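Local coordinates for centrosomal protein of 104 kDa (Homo sapiens, PDB 5LPI) that is required for ciliogenesis and for structural integrity at the ciliary tip, this part being its zinc-finger array, at residues A[71-75]-A[90-95]; A[102-107]-A[117-122]. All coordinates share one frame; numbering follows the deposited sequence.

Contact 1: A[71-75]-A[90-95]. With ZN (zinc ion), chain E.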
loop_
_atom_site.group_PDB
_atom_site.type_symbol
_atom_site.label_atom_id
_atom_site.label_comp_id
_atom_site.label_asym_id
_atom_site.label_seq_id
_atom_site.Cartn_x
_atom_site.Cartn_y
_atom_site.Cartn_z
ATOM N N CYS A 71 -8.713 -13.769 3.351
ATOM C CA CYS A 71 -10.106 -13.835 3.767
ATOM C C CYS A 71 -10.985 -13.463 2.587
ATOM O O CYS A 71 -10.878 -12.352 2.053
ATOM C CB CYS A 71 -10.391 -12.910 4.946
ATOM S SG CYS A 71 -12.198 -12.782 5.237
ATOM N N TYR A 72 -11.854 -14.391 2.181
ATOM C CA TYR A 72 -12.736 -14.132 1.058
ATOM C C TYR A 72 -13.771 -13.060 1.369
ATOM O O TYR A 72 -14.394 -12.544 0.437
ATOM C CB TYR A 72 -13.409 -15.436 0.624
ATOM C CG TYR A 72 -12.427 -16.491 0.139
ATOM C CD1 TYR A 72 -11.161 -16.135 -0.323
ATOM C CD2 TYR A 72 -12.764 -17.842 0.145
ATOM C CE1 TYR A 72 -10.263 -17.092 -0.762
ATOM C CE2 TYR A 72 -11.874 -18.807 -0.299
ATOM C CZ TYR A 72 -10.624 -18.427 -0.749
ATOM O OH TYR A 72 -9.738 -19.387 -1.186
ATOM N N ARG A 73 -13.953 -12.693 2.640
ATOM C CA ARG A 73 -14.883 -11.615 2.974
ATOM C C ARG A 73 -14.247 -10.248 2.745
ATOM O O ARG A 73 -14.768 -9.431 1.977
ATOM C CB ARG A 73 -15.367 -11.757 4.423
ATOM C CG ARG A 73 -16.437 -10.750 4.865
ATOM C CD ARG A 73 -16.858 -11.034 6.312
ATOM N NE ARG A 73 -17.249 -9.838 7.066
ATOM C CZ ARG A 73 -18.508 -9.457 7.262
ATOM N NH1 ARG A 73 -19.503 -10.176 6.760
ATOM N NH2 ARG A 73 -18.776 -8.371 7.975
ATOM N N CYS A 74 -13.111 -9.980 3.388
ATOM C CA CYS A 74 -12.492 -8.668 3.285
ATOM C C CYS A 74 -11.384 -8.591 2.241
ATOM O O CYS A 74 -10.899 -7.490 1.976
ATOM C CB CYS A 74 -11.928 -8.229 4.643
ATOM S SG CYS A 74 -10.672 -9.328 5.296
ATOM N N SER A 75 -10.970 -9.716 1.657
ATOM C CA SER A 75 -9.924 -9.811 0.634
ATOM C C SER A 75 -8.526 -9.577 1.190
ATOM O O SER A 75 -7.560 -9.579 0.415
ATOM C CB SER A 75 -10.143 -8.838 -0.535
ATOM O OG SER A 75 -9.774 -7.510 -0.164
ATOM N N LYS A 90 -16.481 -12.956 11.603
ATOM C CA LYS A 90 -17.199 -12.109 10.638
ATOM C C LYS A 90 -17.193 -10.633 11.042
ATOM O O LYS A 90 -18.191 -9.925 10.893
ATOM C CB LYS A 90 -18.638 -12.596 10.443
ATOM C CG LYS A 90 -18.771 -13.878 9.661
ATOM C CD LYS A 90 -20.231 -14.286 9.533
ATOM C CE LYS A 90 -20.369 -15.754 9.136
ATOM N NZ LYS A 90 -21.796 -16.192 9.037
ATOM N N ASP A 91 -16.067 -10.162 11.574
ATOM C CA ASP A 91 -15.973 -8.778 12.022
ATOM C C ASP A 91 -15.242 -7.870 11.043
ATOM O O ASP A 91 -15.229 -6.652 11.253
ATOM C CB ASP A 91 -15.282 -8.704 13.386
ATOM C CG ASP A 91 -16.125 -9.296 14.492
ATOM O OD1 ASP A 91 -17.369 -9.185 14.414
ATOM O OD2 ASP A 91 -15.544 -9.876 15.434
ATOM N N CYS A 92 -14.641 -8.425 9.991
ATOM C CA CYS A 92 -13.896 -7.618 9.035
ATOM C C CYS A 92 -14.854 -6.854 8.120
ATOM O O CYS A 92 -16.031 -7.208 7.968
ATOM C CB CYS A 92 -12.964 -8.504 8.204
ATOM S SG CYS A 92 -13.820 -9.820 7.300
ATOM N N ASN A 93 -14.338 -5.783 7.516
ATOM C CA ASN A 93 -15.145 -4.982 6.604
ATOM C C ASN A 93 -15.189 -5.643 5.228
ATOM O O ASN A 93 -14.132 -5.836 4.611
ATOM C CB ASN A 93 -14.577 -3.572 6.492
ATOM C CG ASN A 93 -15.409 -2.679 5.558
ATOM O OD1 ASN A 93 -16.581 -2.965 5.275
ATOM N ND2 ASN A 93 -14.793 -1.613 5.061
ATOM N N PRO A 94 -16.366 -5.985 4.707
ATOM C CA PRO A 94 -16.417 -6.701 3.423
ATOM C C PRO A 94 -15.797 -5.895 2.290
ATOM O O PRO A 94 -15.824 -4.662 2.280
ATOM C CB PRO A 94 -17.918 -6.920 3.201
ATOM C CG PRO A 94 -18.502 -6.895 4.585
ATOM C CD PRO A 94 -17.702 -5.869 5.326
ATOM N N ALA A 95 -15.216 -6.615 1.335
ATOM C CA ALA A 95 -14.574 -5.997 0.188
ATOM C C ALA A 95 -15.573 -5.817 -0.950
ATOM O O ALA A 95 -16.645 -6.427 -0.975
ATOM C CB ALA A 95 -13.386 -6.838 -0.284
HETATM ZN ZN ZN E . -11.909 -10.854 6.637
#
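The carbonyl oxygen of C92 is gripped by two nitrogens of one side chain: R73 reaches it side-on, with NE 3.0 Å from C92 O and NH2 at the same 3.0 Å. NH2 comes almost straight on to the carbonyl, whereas NE sits above the carbonyl plane; the oxygen itself lies close to the plane of the guanidinium. CG anti to the backbone N (chi1 -175°) and a chain extended through chi2 lay R73 CD beside C92 SG, 3.4 Å away; the bend at chi3 then turns NE toward C92 O. Two further groups sandwich the guanidinium. P94 CG lies over the centre of one face, 3.7 Å from R73 CZ, and the carbonyl oxygen of K90 stands over the opposite face, nearer the rim, so the flat group is held against rotation. At the other end of the residue A95 N donates to R73 O at 2.9 Å. Next to it C74 CB packs against C92 CB, 3.7 Å apart, and A95 CB rests on C74 O.

Beside the arginine, C71, C74 and C92 each bind the zinc ion through SG, and H86 supplies the fourth ligand. The thiolate of C71, probably carrying much negative charge, also accepts the backbone N-H of C74, with C74 N 3.5 Å from C71 SG, and a weak bond from that of R73. This CxxC turn, with amides directed at its first sulfur, is the zinc knuckle found in many zinc fingers, here closed by the three-cysteine, one-histidine site of one finger in the CEP104 array.

Contact 2: A[102-107]-A[117-122]. With ZN (zinc ion), chain H.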
loop_
_atom_site.group_PDB
_atom_site.type_symbol
_atom_site.label_atom_id
_atom_site.label_comp_id
_atom_site.label_asym_id
_atom_site.label_seq_id
_atom_site.Cartn_x
_atom_site.Cartn_y
_atom_site.Cartn_z
ATOM N N ASN A 102 -11.107 1.193 -4.272
ATOM C CA ASN A 102 -9.861 0.911 -3.569
ATOM C C ASN A 102 -10.144 0.400 -2.161
ATOM O O ASN A 102 -11.108 0.808 -1.510
ATOM C CB ASN A 102 -9.010 2.167 -3.437
ATOM C CG ASN A 102 -8.450 2.632 -4.732
ATOM O OD1 ASN A 102 -8.301 1.852 -5.667
ATOM N ND2 ASN A 102 -8.115 3.923 -4.800
ATOM N N ARG A 103 -9.248 -0.449 -1.668
ATOM C CA ARG A 103 -9.332 -0.988 -0.318
ATOM C C ARG A 103 -8.022 -0.708 0.401
ATOM O O ARG A 103 -6.968 -1.202 -0.015
ATOM C CB ARG A 103 -9.610 -2.493 -0.347
ATOM C CG ARG A 103 -9.362 -3.201 0.973
ATOM C CD ARG A 103 -10.225 -2.627 2.087
ATOM N NE ARG A 103 -10.326 -3.528 3.236
ATOM C CZ ARG A 103 -11.449 -4.132 3.626
ATOM N NH1 ARG A 103 -12.590 -3.933 2.960
ATOM N NH2 ARG A 103 -11.441 -4.919 4.697
ATOM N N CYS A 104 -8.086 0.075 1.469
ATOM C CA CYS A 104 -6.887 0.362 2.252
ATOM C C CYS A 104 -6.594 -0.807 3.173
ATOM O O CYS A 104 -7.441 -1.151 4.006
ATOM C CB CYS A 104 -7.032 1.623 3.093
ATOM S SG CYS A 104 -5.474 2.015 3.940
ATOM N N PRO A 105 -5.430 -1.445 3.061
ATOM C CA PRO A 105 -5.097 -2.536 3.981
ATOM C C PRO A 105 -4.676 -2.056 5.364
ATOM O O PRO A 105 -4.527 -2.888 6.271
ATOM C CB PRO A 105 -3.936 -3.232 3.271
ATOM C CG PRO A 105 -3.175 -2.061 2.647
ATOM C CD PRO A 105 -4.305 -1.121 2.157
ATOM N N LEU A 106 -4.470 -0.751 5.556
ATOM C CA LEU A 106 -4.048 -0.242 6.860
ATOM C C LEU A 106 -5.238 0.105 7.750
ATOM O O LEU A 106 -5.244 -0.219 8.940
ATOM C CB LEU A 106 -3.154 0.987 6.687
ATOM C CG LEU A 106 -1.929 0.808 5.782
ATOM C CD1 LEU A 106 -1.119 2.103 5.738
ATOM C CD2 LEU A 106 -1.056 -0.382 6.259
ATOM N N CYS A 107 -6.253 0.770 7.197
ATOM C CA CYS A 107 -7.429 1.139 7.975
ATOM C C CYS A 107 -8.680 0.379 7.555
ATOM O O CYS A 107 -9.737 0.568 8.169
ATOM C CB CYS A 107 -7.676 2.658 7.887
ATOM S SG CYS A 107 -8.305 3.233 6.277
ATOM N N ALA A 117 -7.272 8.721 -6.049
ATOM C CA ALA A 117 -7.883 8.418 -4.755
ATOM C C ALA A 117 -6.882 7.807 -3.781
ATOM O O ALA A 117 -6.887 8.140 -2.587
ATOM C CB ALA A 117 -9.063 7.474 -4.947
ATOM N N TRP A 118 -6.043 6.880 -4.251
ATOM C CA TRP A 118 -5.010 6.323 -3.380
ATOM C C TRP A 118 -4.153 7.428 -2.775
ATOM O O TRP A 118 -3.901 7.450 -1.564
ATOM C CB TRP A 118 -4.126 5.345 -4.153
ATOM C CG TRP A 118 -4.593 3.943 -4.088
ATOM C CD1 TRP A 118 -4.973 3.150 -5.137
ATOM C CD2 TRP A 118 -4.741 3.156 -2.912
ATOM N NE1 TRP A 118 -5.338 1.906 -4.678
ATOM C CE2 TRP A 118 -5.213 1.887 -3.313
ATOM C CE3 TRP A 118 -4.497 3.389 -1.553
ATOM C CZ2 TRP A 118 -5.461 0.859 -2.401
ATOM C CZ3 TRP A 118 -4.748 2.363 -0.645
ATOM C CH2 TRP A 118 -5.225 1.120 -1.072
ATOM N N LYS A 119 -3.684 8.349 -3.615
ATOM C CA LYS A 119 -2.846 9.431 -3.108
ATOM C C LYS A 119 -3.599 10.286 -2.100
ATOM O O LYS A 119 -3.055 10.635 -1.049
ATOM C CB LYS A 119 -2.331 10.293 -4.266
ATOM C CG LYS A 119 -1.246 9.626 -5.103
ATOM C CD LYS A 119 -0.578 10.666 -6.015
ATOM C CE LYS A 119 0.594 10.079 -6.795
ATOM N NZ LYS A 119 0.136 9.152 -7.869
ATOM N N ALA A 120 -4.857 10.628 -2.397
ATOM C CA ALA A 120 -5.604 11.482 -1.478
ATOM C C ALA A 120 -5.865 10.773 -0.152
ATOM O O ALA A 120 -5.821 11.396 0.918
ATOM C CB ALA A 120 -6.910 11.931 -2.132
ATOM N N HIS A 121 -6.139 9.470 -0.198
ATOM C CA HIS A 121 -6.353 8.729 1.041
ATOM C C HIS A 121 -5.083 8.667 1.882
ATOM O O HIS A 121 -5.103 8.963 3.079
ATOM C CB HIS A 121 -6.833 7.316 0.731
ATOM C CG HIS A 121 -7.079 6.500 1.960
ATOM N ND1 HIS A 121 -8.222 6.628 2.717
ATOM C CD2 HIS A 121 -6.313 5.574 2.585
ATOM C CE1 HIS A 121 -8.159 5.805 3.748
ATOM N NE2 HIS A 121 -7.014 5.149 3.686
ATOM N N LEU A 122 -3.970 8.286 1.270
ATOM C CA LEU A 122 -2.763 8.011 2.047
ATOM C C LEU A 122 -2.001 9.280 2.430
ATOM O O LEU A 122 -1.358 9.314 3.484
ATOM C CB LEU A 122 -1.865 7.053 1.267
ATOM C CG LEU A 122 -2.432 5.627 1.182
ATOM C CD1 LEU A 122 -1.563 4.755 0.292
ATOM C CD2 LEU A 122 -2.554 5.004 2.581
HETATM ZN ZN ZN H . -6.256 3.858 5.134
#
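Strand 102-103 and the turn after it run past segment 117-122 of helix 115-123 without a backbone bond, the closest CA atoms, of N102 and W118, being 7.3 Å apart; side chains and metal do the joining. The N102 amide stacks on one face of the W118 indole with the planes 25° apart, and N102 CG is 3.2 Å from W118 NE1. CG anti to the carbonyl carbon (chi1 -70°) lays the amide there, and CB also sits over the five-membered ring in a CH-pi contact, while ND2 is bonded to the carbonyl of G114. At the indole's far edge W118 CH2 meets R103 O at 3.1 Å, and P105 CD lies near the ring plane. F111 touches W118 edge-to-face. With an alanine in place of W118, the N102 amide would probably lose the surface it stacks on and a gap would open beside P105.

Farther along the helix H121 binds zinc (ZN to H121 NE2 2.1 Å), and its ring stacks on F111. C104 SG and C107 SG are ligands as well, the latter at the imidazole's edge, and C128 completes the site. Three thiolates and one neutral imidazole would give the zinc centre a net negative charge, probably eased by the C107 N-H bonded to C104 SG.

In the fold
The two contacts follow one another along the chain, contact 1 closing before contact 2 opens, and their centres lie 16 Å apart. Each belongs to its own finger with three cysteines and one histidine: in contact 1, segment 71-75 follows strand 68-70 while segment 90-95 comes after helix 83-89, whereas contact 2 joins strand 102-103 and its turn to helix 115-123. They nevertheless touch. R103, which leads into the zinc site of contact 2, sends NH2 to N93 O of contact 1 at 2.8 Å in a probable hydrogen bond and packs on C74, while its NE forms a salt bridge with E76. One arginine thus ties consecutive fingers together, consistent with an array whose modules are held in contact with one another.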